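PDB 5HT7: Beta/gamma crystallin 'Greek key' domain-containing protein from Methanosaeta thermophila PT, which binds transition metal ions such as iron(II) and forms a trimer, its betagamma-crystallin domain being built from two Greek key motifs. Local coordinates for residues V3-A8 / S36-S41; A8-V13 / P62-S67; A32-M37 / P66-Y71; W44-E49 / G77-I82. All blocks are in the same frame, centred on the assembly; numbering follows the deposited sequence.

In the fold
Two four-stranded antiparallel sheets pack face to face, and contacts 1 and 4 are the equivalent strand pairs of the two, with centres about 13 Å apart on opposite sides of the chain's centre. Contact 1 comes first along the chain and closes before contact 4 opens; Leu4 and Met37 meet Met79 between the sheets. Contact 2 lies beside contact 1, about 4 Å between centres: residues 62-67, from the second half of the chain, reach the first sheet as its edge strand, so the halves interlock. Contact 3, its centre about 7 Å from that of contact 2, continues from there over the start of strand 36-39. Contacts 1 and 2 also touch the second subunit.

Contact 1: V3-A8 / S36-S41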
loop_
_atom_site.group_PDB
_atom_site.type_symbol
_atom_site.label_atom_id
_atom_site.label_comp_id
_atom_site.label_asym_id
_atom_site.label_seq_id
_atom_site.Cartn_x
_atom_site.Cartn_y
_atom_site.Cartn_z
ATOM N N VAL A 3 5.107 -4.966 -4.870
ATOM C CA VAL A 3 5.419 -4.271 -3.631
ATOM C C VAL A 3 6.816 -4.634 -3.148
ATOM O O VAL A 3 7.150 -5.811 -3.081
ATOM C CB VAL A 3 4.412 -4.603 -2.504
ATOM C CG1 VAL A 3 4.574 -3.608 -1.358
ATOM C CG2 VAL A 3 2.996 -4.560 -3.034
ATOM N N LEU A 4 7.618 -3.623 -2.824
ATOM C CA LEU A 4 8.961 -3.825 -2.272
ATOM C C LEU A 4 8.919 -3.593 -0.785
ATOM O O LEU A 4 8.176 -2.737 -0.323
ATOM C CB LEU A 4 9.984 -2.870 -2.886
ATOM C CG LEU A 4 10.180 -2.936 -4.400
ATOM C CD1 LEU A 4 11.214 -1.898 -4.818
ATOM C CD2 LEU A 4 10.597 -4.346 -4.807
ATOM N N PHE A 5 9.747 -4.329 -0.050
ATOM C CA PHE A 5 9.788 -4.227 1.400
ATOM C C PHE A 5 11.229 -4.075 1.869
ATOM O O PHE A 5 12.122 -4.762 1.368
ATOM C CB PHE A 5 9.165 -5.469 2.062
ATOM C CG PHE A 5 7.695 -5.640 1.790
ATOM C CD1 PHE A 5 6.757 -5.121 2.660
ATOM C CD2 PHE A 5 7.257 -6.312 0.665
ATOM C CE1 PHE A 5 5.401 -5.258 2.408
ATOM C CE2 PHE A 5 5.904 -6.462 0.407
ATOM C CZ PHE A 5 4.973 -5.927 1.286
ATOM N N ALA A 6 11.446 -3.198 2.838
ATOM C CA ALA A 6 12.786 -2.978 3.386
ATOM C C ALA A 6 13.359 -4.210 4.091
ATOM O O ALA A 6 14.560 -4.452 4.038
ATOM C CB ALA A 6 12.772 -1.805 4.335
ATOM N N ASP A 7 12.518 -4.983 4.767
ATOM C CA ASP A 7 13.011 -6.158 5.470
ATOM C C ASP A 7 12.566 -7.440 4.792
ATOM O O ASP A 7 11.635 -7.443 3.990
ATOM C CB ASP A 7 12.547 -6.152 6.932
ATOM C CG ASP A 7 13.074 -4.957 7.703
ATOM O OD1 ASP A 7 14.224 -4.532 7.445
ATOM O OD2 ASP A 7 12.334 -4.434 8.558
ATOM N N ALA A 8 13.231 -8.537 5.133
ATOM C CA ALA A 8 12.830 -9.843 4.644
ATOM C C ALA A 8 11.425 -10.194 5.130
ATOM O O ALA A 8 10.946 -9.638 6.120
ATOM C CB ALA A 8 13.833 -10.912 5.087
ATOM N N SER A 36 12.692 -7.889 0.408
ATOM C CA SER A 36 11.687 -8.821 -0.072
ATOM C C SER A 36 10.718 -8.113 -1.003
ATOM O O SER A 36 10.757 -6.890 -1.149
ATOM C CB SER A 36 10.929 -9.494 1.086
ATOM O OG SER A 36 10.269 -8.552 1.914
ATOM N N MET A 37 9.868 -8.897 -1.652
ATOM C CA MET A 37 9.015 -8.367 -2.699
ATOM C C MET A 37 7.787 -9.235 -2.890
ATOM O O MET A 37 7.848 -10.466 -2.739
ATOM C CB MET A 37 9.810 -8.262 -4.010
ATOM C CG MET A 37 8.966 -7.911 -5.242
ATOM S SD MET A 37 10.015 -7.665 -6.696
ATOM C CE MET A 37 10.643 -9.318 -6.960
ATOM N N VAL A 38 6.661 -8.594 -3.196
ATOM C CA VAL A 38 5.480 -9.324 -3.605
ATOM C C VAL A 38 5.103 -8.864 -5.003
ATOM O O VAL A 38 5.067 -7.668 -5.282
ATOM C CB VAL A 38 4.294 -9.106 -2.643
ATOM C CG1 VAL A 38 3.033 -9.761 -3.214
ATOM C CG2 VAL A 38 4.618 -9.671 -1.263
ATOM N N VAL A 39 4.875 -9.815 -5.896
ATOM C CA VAL A 39 4.399 -9.481 -7.229
ATOM C C VAL A 39 2.941 -9.900 -7.312
ATOM O O VAL A 39 2.620 -11.067 -7.091
ATOM C CB VAL A 39 5.222 -10.175 -8.329
ATOM C CG1 VAL A 39 4.573 -9.947 -9.685
ATOM C CG2 VAL A 39 6.664 -9.647 -8.323
ATOM N N LEU A 40 2.059 -8.950 -7.608
ATOM C CA LEU A 40 0.627 -9.227 -7.620
ATOM C C LEU A 40 0.141 -9.640 -9.002
ATOM O O LEU A 40 -0.746 -10.476 -9.140
ATOM C CB LEU A 40 -0.152 -8.004 -7.134
ATOM C CG LEU A 40 0.206 -7.614 -5.695
ATOM C CD1 LEU A 40 -0.272 -6.211 -5.368
ATOM C CD2 LEU A 40 -0.379 -8.627 -4.734
ATOM N N SER A 41 0.726 -9.050 -10.030
ATOM C CA SER A 41 0.338 -9.399 -11.384
ATOM C C SER A 41 1.462 -9.099 -12.350
ATOM O O SER A 41 2.299 -8.230 -12.095
ATOM C CB SER A 41 -0.927 -8.648 -11.791
ATOM O OG SER A 41 -0.703 -7.249 -11.786
#
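Strands 3-5 and 36-39, the first and last of the first Greek key, pair antiparallel and tightly from Val3 and Val38 to the Ser36 hydroxyl. Val3 N donates to Val38 O at 2.7 Å, nearly straight (166°) and in the carbonyl plane, and Val38 N returns the bond to Val3 O. Phe5 N reaches Ser36 O from above the carbonyl plane, while the return bond from Ser36 N to Phe5 O, weak at 3.3 Å, is the slack point. Ser36 OG, between its backbone N and carbonyl carbon (chi1 59°), donates to Asp7 O at 2.7 Å and lies 3.3 Å from Phe5 CB. The same hydroxyl is hydrogen-bonded to Gln10 N and so holds the folded hairpin between strands 3-5 and 14-16, as in betagamma-crystallins. An alanine here would remove both bonds and would probably loosen that hairpin. On the face of Val3, the Phe5 ring crosses Val38 obliquely, CE2 to CG2 3.8 Å. Beyond Val38 the pairing loosens at the exposed Leu40, whose CD1 stays 4.3 Å from Val3 CG2. Leu4 and Met37 extend side by side from the other face, CD2 to SD 3.9 Å. That pair meets Met79 in the second sheet; Val3 touches the iron ligands His14 and His16 on strand 14-16, and Val38 and Leu40 pack on Phe18 of the second subunit.

Contact 2: A8-V13 / P62-S67; sequences ANQRGV and PGIYPS
A single backbone hydrogen bond joins the loop 8-13 to the end of strand 63-65: Asn9 N donates to Pro66 O at 2.8 Å, at 159° and onto a lone pair of the carbonyl. Beside it, the Ala8 methyl CB rests 3.3 Å from the same oxygen. Asn9 and Gln10 both adopt left-handed helical backbone angles (phi 62° in each), which fold the loop back and bring two polar side chains round the proline. Asn9 starts away from the other segment, but its carboxamide returns, setting OD1 3.2 Å from Pro66 CB. Gln10 does more of the work. With CG beside its own backbone N and the chain bent at chi2 (75°), its amide swings over to Ile64 and crosses that side chain at about a right angle. The CG2 methyl of Ile64 lies almost equally far from OE1, CD and NE2, the nearest being OE1 at 3.4 Å. OE1 also comes 3.2 Å from Pro66 CA, but the proline nitrogen has no hydrogen to give it. An alanine in place of Gln10 would lose this whole amide and would probably leave Ile64 CG2 and Pro66 less well covered. Next along the loop, Arg11 makes a salt bridge with Asp21 of the second subunit. The arrangement is that of the folded hairpin loop of a betagamma-crystallin Greek key, here bordered by the edge strand contributed by the second motif.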
loop_
_atom_site.group_PDB
_atom_site.type_symbol
_atom_site.label_atom_id
_atom_site.label_comp_id
_atom_site.label_asym_id
_atom_site.label_seq_id
_atom_site.Cartn_x
_atom_site.Cartn_y
_atom_site.Cartn_z
ATOM N N ALA A 8 13.231 -8.537 5.133
ATOM C CA ALA A 8 12.830 -9.843 4.644
ATOM C C ALA A 8 11.425 -10.194 5.130
ATOM O O ALA A 8 10.946 -9.638 6.120
ATOM C CB ALA A 8 13.833 -10.912 5.087
ATOM N N ASN A 9 10.766 -11.098 4.413
ATOM C CA ASN A 9 9.467 -11.627 4.808
ATOM C C ASN A 9 8.376 -10.560 4.876
ATOM O O ASN A 9 7.481 -10.623 5.736
ATOM C CB ASN A 9 9.570 -12.363 6.156
ATOM C CG ASN A 9 10.405 -13.622 6.056
ATOM O OD1 ASN A 9 10.070 -14.544 5.304
ATOM N ND2 ASN A 9 11.491 -13.678 6.819
ATOM N N GLN A 10 8.457 -9.595 3.955
ATOM C CA GLN A 10 7.383 -8.626 3.735
ATOM C C GLN A 10 7.129 -7.772 4.977
ATOM O O GLN A 10 5.982 -7.551 5.380
ATOM C CB GLN A 10 6.107 -9.351 3.304
ATOM C CG GLN A 10 6.234 -10.114 1.988
ATOM C CD GLN A 10 7.012 -11.409 2.126
ATOM O OE1 GLN A 10 7.972 -11.650 1.391
ATOM N NE2 GLN A 10 6.615 -12.239 3.081
ATOM N N ARG A 11 8.211 -7.286 5.575
ATOM C CA ARG A 11 8.118 -6.420 6.734
ATOM C C ARG A 11 8.959 -5.174 6.504
ATOM O O ARG A 11 9.721 -5.103 5.533
ATOM C CB ARG A 11 8.548 -7.187 7.999
ATOM C CG ARG A 11 7.638 -8.408 8.273
ATOM C CD ARG A 11 8.051 -9.263 9.482
ATOM N NE ARG A 11 6.966 -10.176 9.867
ATOM C CZ ARG A 11 7.061 -11.503 9.902
ATOM N NH1 ARG A 11 8.211 -12.090 9.591
ATOM N NH2 ARG A 11 6.005 -12.249 10.256
ATOM N N GLY A 12 8.816 -4.183 7.378
ATOM C CA GLY A 12 9.517 -2.924 7.201
ATOM C C GLY A 12 8.764 -1.980 6.279
ATOM O O GLY A 12 7.686 -2.320 5.783
ATOM N N VAL A 13 9.312 -0.784 6.058
ATOM C CA VAL A 13 8.671 0.169 5.155
ATOM C C VAL A 13 8.512 -0.468 3.767
ATOM O O VAL A 13 9.322 -1.290 3.356
ATOM C CB VAL A 13 9.463 1.498 5.031
ATOM C CG1 VAL A 13 9.418 2.270 6.353
ATOM C CG2 VAL A 13 10.899 1.242 4.613
ATOM N N PRO A 62 3.936 -13.470 -10.617
ATOM C CA PRO A 62 3.167 -13.342 -9.371
ATOM C C PRO A 62 3.666 -14.292 -8.292
ATOM O O PRO A 62 3.981 -15.441 -8.600
ATOM C CB PRO A 62 1.744 -13.694 -9.804
ATOM C CG PRO A 62 1.700 -13.272 -11.245
ATOM C CD PRO A 62 3.058 -13.618 -11.792
ATOM N N GLY A 63 3.771 -13.806 -7.056
ATOM C CA GLY A 63 4.272 -14.611 -5.961
ATOM C C GLY A 63 4.815 -13.786 -4.807
ATOM O O GLY A 63 4.838 -12.559 -4.859
ATOM N N ILE A 64 5.258 -14.480 -3.769
ATOM C CA ILE A 64 5.822 -13.869 -2.574
ATOM C C ILE A 64 7.299 -14.251 -2.466
ATOM O O ILE A 64 7.638 -15.439 -2.420
ATOM C CB ILE A 64 5.057 -14.317 -1.303
ATOM C CG1 ILE A 64 3.582 -13.900 -1.392
ATOM C CG2 ILE A 64 5.684 -13.734 -0.060
ATOM C CD1 ILE A 64 2.731 -14.379 -0.212
ATOM N N TYR A 65 8.175 -13.249 -2.433
ATOM C CA TYR A 65 9.625 -13.475 -2.419
ATOM C C TYR A 65 10.271 -12.913 -1.154
ATOM O O TYR A 65 10.708 -11.766 -1.129
ATOM C CB TYR A 65 10.260 -12.860 -3.673
ATOM C CG TYR A 65 9.608 -13.355 -4.941
ATOM C CD1 TYR A 65 10.004 -14.553 -5.526
ATOM C CD2 TYR A 65 8.567 -12.650 -5.530
ATOM C CE1 TYR A 65 9.394 -15.023 -6.681
ATOM C CE2 TYR A 65 7.954 -13.111 -6.687
ATOM C CZ TYR A 65 8.375 -14.301 -7.257
ATOM O OH TYR A 65 7.766 -14.768 -8.401
ATOM N N PRO A 66 10.337 -13.735 -0.094
ATOM C CA PRO A 66 10.681 -13.280 1.261
ATOM C C PRO A 66 12.125 -12.858 1.444
ATOM O O PRO A 66 12.434 -12.215 2.445
ATOM C CB PRO A 66 10.393 -14.511 2.128
ATOM C CG PRO A 66 9.503 -15.369 1.302
ATOM C CD PRO A 66 9.963 -15.157 -0.102
ATOM N N SER A 67 12.999 -13.225 0.511
ATOM C CA SER A 67 14.408 -12.855 0.620
ATOM C C SER A 67 15.058 -12.734 -0.751
ATOM O O SER A 67 15.644 -13.695 -1.250
ATOM C CB SER A 67 15.163 -13.882 1.468
ATOM O OG SER A 67 16.517 -13.492 1.639
#

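Contact 3: A32-M37 / P66-Y71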
loop_
_atom_site.group_PDB
_atom_site.type_symbol
_atom_site.label_atom_id
_atom_site.label_comp_id
_atom_site.label_asym_id
_atom_site.label_seq_id
_atom_site.Cartn_x
_atom_site.Cartn_y
_atom_site.Cartn_z
ATOM N N ALA A 32 16.073 2.640 1.848
ATOM C CA ALA A 32 16.544 1.303 2.189
ATOM C C ALA A 32 16.668 0.452 0.941
ATOM O O ALA A 32 15.949 0.648 -0.037
ATOM C CB ALA A 32 15.603 0.637 3.176
ATOM N N THR A 33 17.591 -0.495 0.975
ATOM C CA THR A 33 17.653 -1.496 -0.067
ATOM C C THR A 33 16.534 -2.479 0.192
ATOM O O THR A 33 16.293 -2.870 1.335
ATOM C CB THR A 33 19.005 -2.214 -0.085
ATOM O OG1 THR A 33 19.214 -2.843 1.186
ATOM C CG2 THR A 33 20.110 -1.217 -0.333
ATOM N N PRO A 34 15.809 -2.858 -0.858
ATOM C CA PRO A 34 14.711 -3.802 -0.626
ATOM C C PRO A 34 15.228 -5.207 -0.318
ATOM O O PRO A 34 16.226 -5.630 -0.901
ATOM C CB PRO A 34 13.932 -3.760 -1.951
ATOM C CG PRO A 34 14.942 -3.368 -2.958
ATOM C CD PRO A 34 15.879 -2.417 -2.260
ATOM N N ARG A 35 14.570 -5.916 0.600
ATOM C CA ARG A 35 14.982 -7.266 0.948
ATOM C C ARG A 35 13.918 -8.317 0.704
ATOM O O ARG A 35 14.198 -9.510 0.789
ATOM C CB ARG A 35 15.435 -7.311 2.408
ATOM C CG ARG A 35 16.713 -6.527 2.591
ATOM C CD ARG A 35 17.321 -6.669 3.977
ATOM N NE ARG A 35 18.664 -6.077 3.977
ATOM C CZ ARG A 35 19.420 -5.950 5.061
ATOM N NH1 ARG A 35 18.961 -6.367 6.237
ATOM N NH2 ARG A 35 20.629 -5.408 4.966
ATOM N N SER A 36 12.692 -7.889 0.408
ATOM C CA SER A 36 11.687 -8.821 -0.072
ATOM C C SER A 36 10.718 -8.113 -1.003
ATOM O O SER A 36 10.757 -6.890 -1.149
ATOM C CB SER A 36 10.929 -9.494 1.086
ATOM O OG SER A 36 10.269 -8.552 1.914
ATOM N N MET A 37 9.868 -8.897 -1.652
ATOM C CA MET A 37 9.015 -8.367 -2.699
ATOM C C MET A 37 7.787 -9.235 -2.890
ATOM O O MET A 37 7.848 -10.466 -2.739
ATOM C CB MET A 37 9.810 -8.262 -4.010
ATOM C CG MET A 37 8.966 -7.911 -5.242
ATOM S SD MET A 37 10.015 -7.665 -6.696
ATOM C CE MET A 37 10.643 -9.318 -6.960
ATOM N N PRO A 66 10.337 -13.735 -0.094
ATOM C CA PRO A 66 10.681 -13.280 1.261
ATOM C C PRO A 66 12.125 -12.858 1.444
ATOM O O PRO A 66 12.434 -12.215 2.445
ATOM C CB PRO A 66 10.393 -14.511 2.128
ATOM C CG PRO A 66 9.503 -15.369 1.302
ATOM C CD PRO A 66 9.963 -15.157 -0.102
ATOM N N SER A 67 12.999 -13.225 0.511
ATOM C CA SER A 67 14.408 -12.855 0.620
ATOM C C SER A 67 15.058 -12.734 -0.751
ATOM O O SER A 67 15.644 -13.695 -1.250
ATOM C CB SER A 67 15.163 -13.882 1.468
ATOM O OG SER A 67 16.517 -13.492 1.639
ATOM N N ILE A 68 14.974 -11.561 -1.366
ATOM C CA ILE A 68 15.400 -11.472 -2.758
ATOM C C ILE A 68 16.928 -11.512 -2.879
ATOM O O ILE A 68 17.456 -11.681 -3.970
ATOM C CB ILE A 68 14.836 -10.215 -3.454
ATOM C CG1 ILE A 68 15.218 -8.939 -2.712
ATOM C CG2 ILE A 68 13.320 -10.319 -3.565
ATOM C CD1 ILE A 68 14.663 -7.673 -3.394
ATOM N N ALA A 69 17.631 -11.384 -1.758
ATOM C CA ALA A 69 19.074 -11.614 -1.741
ATOM C C ALA A 69 19.415 -13.032 -2.209
ATOM O O ALA A 69 20.484 -13.260 -2.769
ATOM C CB ALA A 69 19.641 -11.366 -0.359
ATOM N N ASP A 70 18.502 -13.977 -1.993
ATOM C CA ASP A 70 18.690 -15.342 -2.487
ATOM C C ASP A 70 18.879 -15.382 -4.006
ATOM O O ASP A 70 19.577 -16.248 -4.530
ATOM C CB ASP A 70 17.508 -16.226 -2.096
ATOM C CG ASP A 70 17.384 -16.402 -0.601
ATOM O OD1 ASP A 70 18.275 -15.916 0.128
ATOM O OD2 ASP A 70 16.404 -17.038 -0.152
ATOM N N TYR A 71 18.250 -14.444 -4.704
ATOM C CA TYR A 71 18.346 -14.364 -6.155
ATOM C C TYR A 71 19.513 -13.475 -6.576
ATOM O O TYR A 71 19.660 -13.140 -7.752
ATOM C CB TYR A 71 17.036 -13.831 -6.750
ATOM C CG TYR A 71 15.823 -14.683 -6.438
ATOM C CD1 TYR A 71 15.115 -14.518 -5.254
ATOM C CD2 TYR A 71 15.387 -15.651 -7.329
ATOM C CE1 TYR A 71 14.012 -15.296 -4.967
ATOM C CE2 TYR A 71 14.286 -16.433 -7.051
ATOM C CZ TYR A 71 13.603 -16.251 -5.871
ATOM O OH TYR A 71 12.504 -17.026 -5.599
HETATM O O HOH W 1 16.898 -10.200 0.891
#
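A classic beta bulge opens strand 36-39, where Arg35 and Ser36 both face Phe5 of the neighbouring strand, and the short 3-10 turn of residues 68-71 packs against it. Ile68 N donates to Arg35 O at 3.1 Å, approaching from well above the carbonyl plane rather than along a lone pair. The same oxygen receives a hydrogen bond from a water at 2.8 Å, and that water in turn accepts one from Ala69 N at 3.0 Å. A CA-H...O contact from Ser67 CA adds a third approach, so one N-H, one water and a weaker CA-H contact converge on this oxygen. The link bridges two motifs of the betagamma-crystallin fold: the bulge belongs to the first Greek key, whereas the turn lies on the connection between strands 63-65 and 78-81 of the second. Ile68 supplies the apolar half. Its CG1 sits in the crowded position between backbone N and carbonyl carbon (chi1 56°), which lays that branch alongside the Arg35 carbonyl and carries CD1 to within 3.6 Å of Pro34 O. The other branch, CG2, turns to the strand and meets Met37 CB at 4.1 Å, with Ser36 CA just as near. Just after strand 63-65, Pro66 O lies 3.4 Å from Ser36 CB. Within the turn, Tyr71 N bonds back to Ile68 O at 3.0 Å, and the Tyr71 ring meets Phe60 edge to face.

Contact 4: W44-E49 / G77-I82; sequences WRLYRE and GSMKRI
Arg81 CB lies over the centre of one face of the Trp44 six-membered ring, a CH-pi contact 4.1 Å from the centroid and 14° off the normal, while Met79 CE approaches the ring obliquely. The ring sits on the antiparallel pair 44-47 and 78-81, the first and last strands of the second Greek key. Arg81 then runs on extended past the indole. The Tyr47 ring is met at its edge, in plane, by Ser78 O and Met79 CA. One face of the Arg45 guanidinium carries Ile82 CG2, 3.8 Å above the plane and shifted to its rim, and Arg45 NE is held by a salt bridge to Glu59. Arg45 and Lys80 exchange backbone bonds, Arg45 N to Lys80 O being 2.9 Å and nearly along the C=O axis. On the inner face, Leu46 and Met79 run side by side, and Met79 CE touches Leu46 CD1 at 3.8 Å and also Met37 of the other sheet. The pairing ends in a classic beta bulge, Gly77 and Ser78 both facing Tyr47: Gly77 N donates to Tyr47 O at 2.8 Å, and Ser78 N adds a weak bond. A CB on Gly77 would clash with Glu49 C and Arg48 O. The Ser78 hydroxyl, between its backbone N and carbonyl carbon and also bonded to Phe52 N, gives its proton to Glu49 O, OG to O 2.8 Å.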
loop_
_atom_site.group_PDB
_atom_site.type_symbol
_atom_site.label_atom_id
_atom_site.label_comp_id
_atom_site.label_asym_id
_atom_site.label_seq_id
_atom_site.Cartn_x
_atom_site.Cartn_y
_atom_site.Cartn_z
ATOM N N TRP A 44 7.931 -9.295 -13.957
ATOM C CA TRP A 44 8.736 -8.089 -13.784
ATOM C C TRP A 44 10.224 -8.330 -14.021
ATOM O O TRP A 44 10.772 -9.385 -13.667
ATOM C CB TRP A 44 8.521 -7.514 -12.378
ATOM C CG TRP A 44 7.144 -6.940 -12.162
ATOM C CD1 TRP A 44 5.966 -7.624 -12.091
ATOM C CD2 TRP A 44 6.815 -5.561 -11.987
ATOM N NE1 TRP A 44 4.919 -6.753 -11.895
ATOM C CE2 TRP A 44 5.417 -5.479 -11.822
ATOM C CE3 TRP A 44 7.566 -4.383 -11.955
ATOM C CZ2 TRP A 44 4.757 -4.269 -11.637
ATOM C CZ3 TRP A 44 6.906 -3.185 -11.777
ATOM C CH2 TRP A 44 5.519 -3.139 -11.612
ATOM N N ARG A 45 10.873 -7.338 -14.615
ATOM C CA ARG A 45 12.319 -7.333 -14.743
ATOM C C ARG A 45 12.890 -6.275 -13.796
ATOM O O ARG A 45 12.377 -5.152 -13.722
ATOM C CB ARG A 45 12.730 -7.057 -16.197
ATOM C CG ARG A 45 14.219 -7.165 -16.474
ATOM C CD ARG A 45 14.507 -7.045 -17.982
ATOM N NE ARG A 45 13.752 -8.039 -18.749
ATOM C CZ ARG A 45 13.571 -8.002 -20.067
ATOM N NH1 ARG A 45 14.097 -7.024 -20.793
ATOM N NH2 ARG A 45 12.863 -8.954 -20.663
ATOM N N LEU A 46 13.929 -6.651 -13.058
ATOM C CA LEU A 46 14.585 -5.763 -12.099
ATOM C C LEU A 46 15.962 -5.380 -12.614
ATOM O O LEU A 46 16.622 -6.183 -13.257
ATOM C CB LEU A 46 14.720 -6.446 -10.740
ATOM C CG LEU A 46 13.551 -6.418 -9.752
ATOM C CD1 LEU A 46 12.261 -6.882 -10.391
ATOM C CD2 LEU A 46 13.921 -7.290 -8.555
ATOM N N TYR A 47 16.402 -4.166 -12.304
ATOM C CA TYR A 47 17.669 -3.651 -12.818
ATOM C C TYR A 47 18.519 -3.080 -11.687
ATOM O O TYR A 47 17.976 -2.538 -10.723
ATOM C CB TYR A 47 17.422 -2.557 -13.862
ATOM C CG TYR A 47 16.501 -2.925 -15.007
ATOM C CD1 TYR A 47 15.113 -2.971 -14.832
ATOM C CD2 TYR A 47 17.014 -3.181 -16.279
ATOM C CE1 TYR A 47 14.268 -3.297 -15.889
ATOM C CE2 TYR A 47 16.182 -3.499 -17.336
ATOM C CZ TYR A 47 14.817 -3.548 -17.139
ATOM O OH TYR A 47 13.995 -3.858 -18.189
ATOM N N ARG A 48 19.842 -3.174 -11.821
ATOM C CA ARG A 48 20.759 -2.630 -10.815
ATOM C C ARG A 48 20.822 -1.111 -10.828
ATOM O O ARG A 48 21.018 -0.485 -9.782
ATOM C CB ARG A 48 22.169 -3.181 -11.022
ATOM C CG ARG A 48 22.256 -4.682 -10.917
ATOM C CD ARG A 48 23.657 -5.176 -11.242
ATOM N NE ARG A 48 23.701 -6.622 -11.094
ATOM C CZ ARG A 48 23.388 -7.471 -12.061
ATOM N NH1 ARG A 48 23.037 -7.012 -13.257
ATOM N NH2 ARG A 48 23.431 -8.775 -11.835
ATOM N N GLU A 49 20.676 -0.526 -12.016
ATOM C CA GLU A 49 20.830 0.913 -12.200
ATOM C C GLU A 49 19.497 1.567 -12.559
ATOM O O GLU A 49 18.571 0.889 -12.993
ATOM C CB GLU A 49 21.877 1.196 -13.294
ATOM C CG GLU A 49 23.288 0.769 -12.909
ATOM C CD GLU A 49 24.311 1.031 -13.997
ATOM O OE1 GLU A 49 23.948 1.626 -15.038
ATOM O OE2 GLU A 49 25.483 0.638 -13.811
ATOM N N GLY A 77 17.776 -0.460 -8.890
ATOM C CA GLY A 77 17.814 0.905 -9.362
ATOM C C GLY A 77 16.556 1.254 -10.130
ATOM O O GLY A 77 16.160 2.416 -10.188
ATOM N N SER A 78 15.951 0.247 -10.748
ATOM C CA SER A 78 14.717 0.435 -11.502
ATOM C C SER A 78 14.061 -0.924 -11.724
ATOM O O SER A 78 14.693 -1.968 -11.532
ATOM C CB SER A 78 14.985 1.126 -12.848
ATOM O OG SER A 78 15.888 0.373 -13.638
ATOM N N MET A 79 12.789 -0.912 -12.109
ATOM C CA MET A 79 12.086 -2.150 -12.426
ATOM C C MET A 79 10.871 -1.845 -13.281
ATOM O O MET A 79 10.326 -0.746 -13.227
ATOM C CB MET A 79 11.670 -2.901 -11.154
ATOM C CG MET A 79 10.881 -2.070 -10.162
ATOM S SD MET A 79 10.680 -2.902 -8.563
ATOM C CE MET A 79 9.830 -4.377 -9.017
ATOM N N LYS A 80 10.450 -2.819 -14.074
ATOM C CA LYS A 80 9.311 -2.613 -14.960
ATOM C C LYS A 80 8.637 -3.931 -15.309
ATOM O O LYS A 80 9.268 -4.988 -15.357
ATOM C CB LYS A 80 9.730 -1.882 -16.247
ATOM C CG LYS A 80 10.212 -2.778 -17.380
ATOM C CD LYS A 80 10.026 -2.124 -18.767
ATOM C CE LYS A 80 8.546 -1.848 -19.075
ATOM N NZ LYS A 80 8.209 -1.803 -20.543
ATOM N N ARG A 81 7.335 -3.845 -15.533
ATOM C CA ARG A 81 6.536 -4.979 -15.941
ATOM C C ARG A 81 6.813 -5.251 -17.411
ATOM O O ARG A 81 6.710 -4.347 -18.231
ATOM C CB ARG A 81 5.056 -4.681 -15.705
ATOM C CG ARG A 81 4.152 -5.880 -15.798
ATOM C CD ARG A 81 2.706 -5.482 -15.568
ATOM N NE ARG A 81 1.815 -6.565 -15.965
ATOM C CZ ARG A 81 0.491 -6.513 -15.894
ATOM N NH1 ARG A 81 -0.109 -5.426 -15.434
ATOM N NH2 ARG A 81 -0.228 -7.556 -16.281
ATOM N N ILE A 82 7.176 -6.481 -17.752
ATOM C CA ILE A 82 7.472 -6.776 -19.153
ATOM C C ILE A 82 6.313 -7.469 -19.863
ATOM O O ILE A 82 6.280 -7.539 -21.097
ATOM C CB ILE A 82 8.744 -7.634 -19.294
ATOM C CG1 ILE A 82 8.666 -8.856 -18.386
ATOM C CG2 ILE A 82 9.978 -6.801 -18.979
ATOM C CD1 ILE A 82 9.945 -9.663 -18.343
#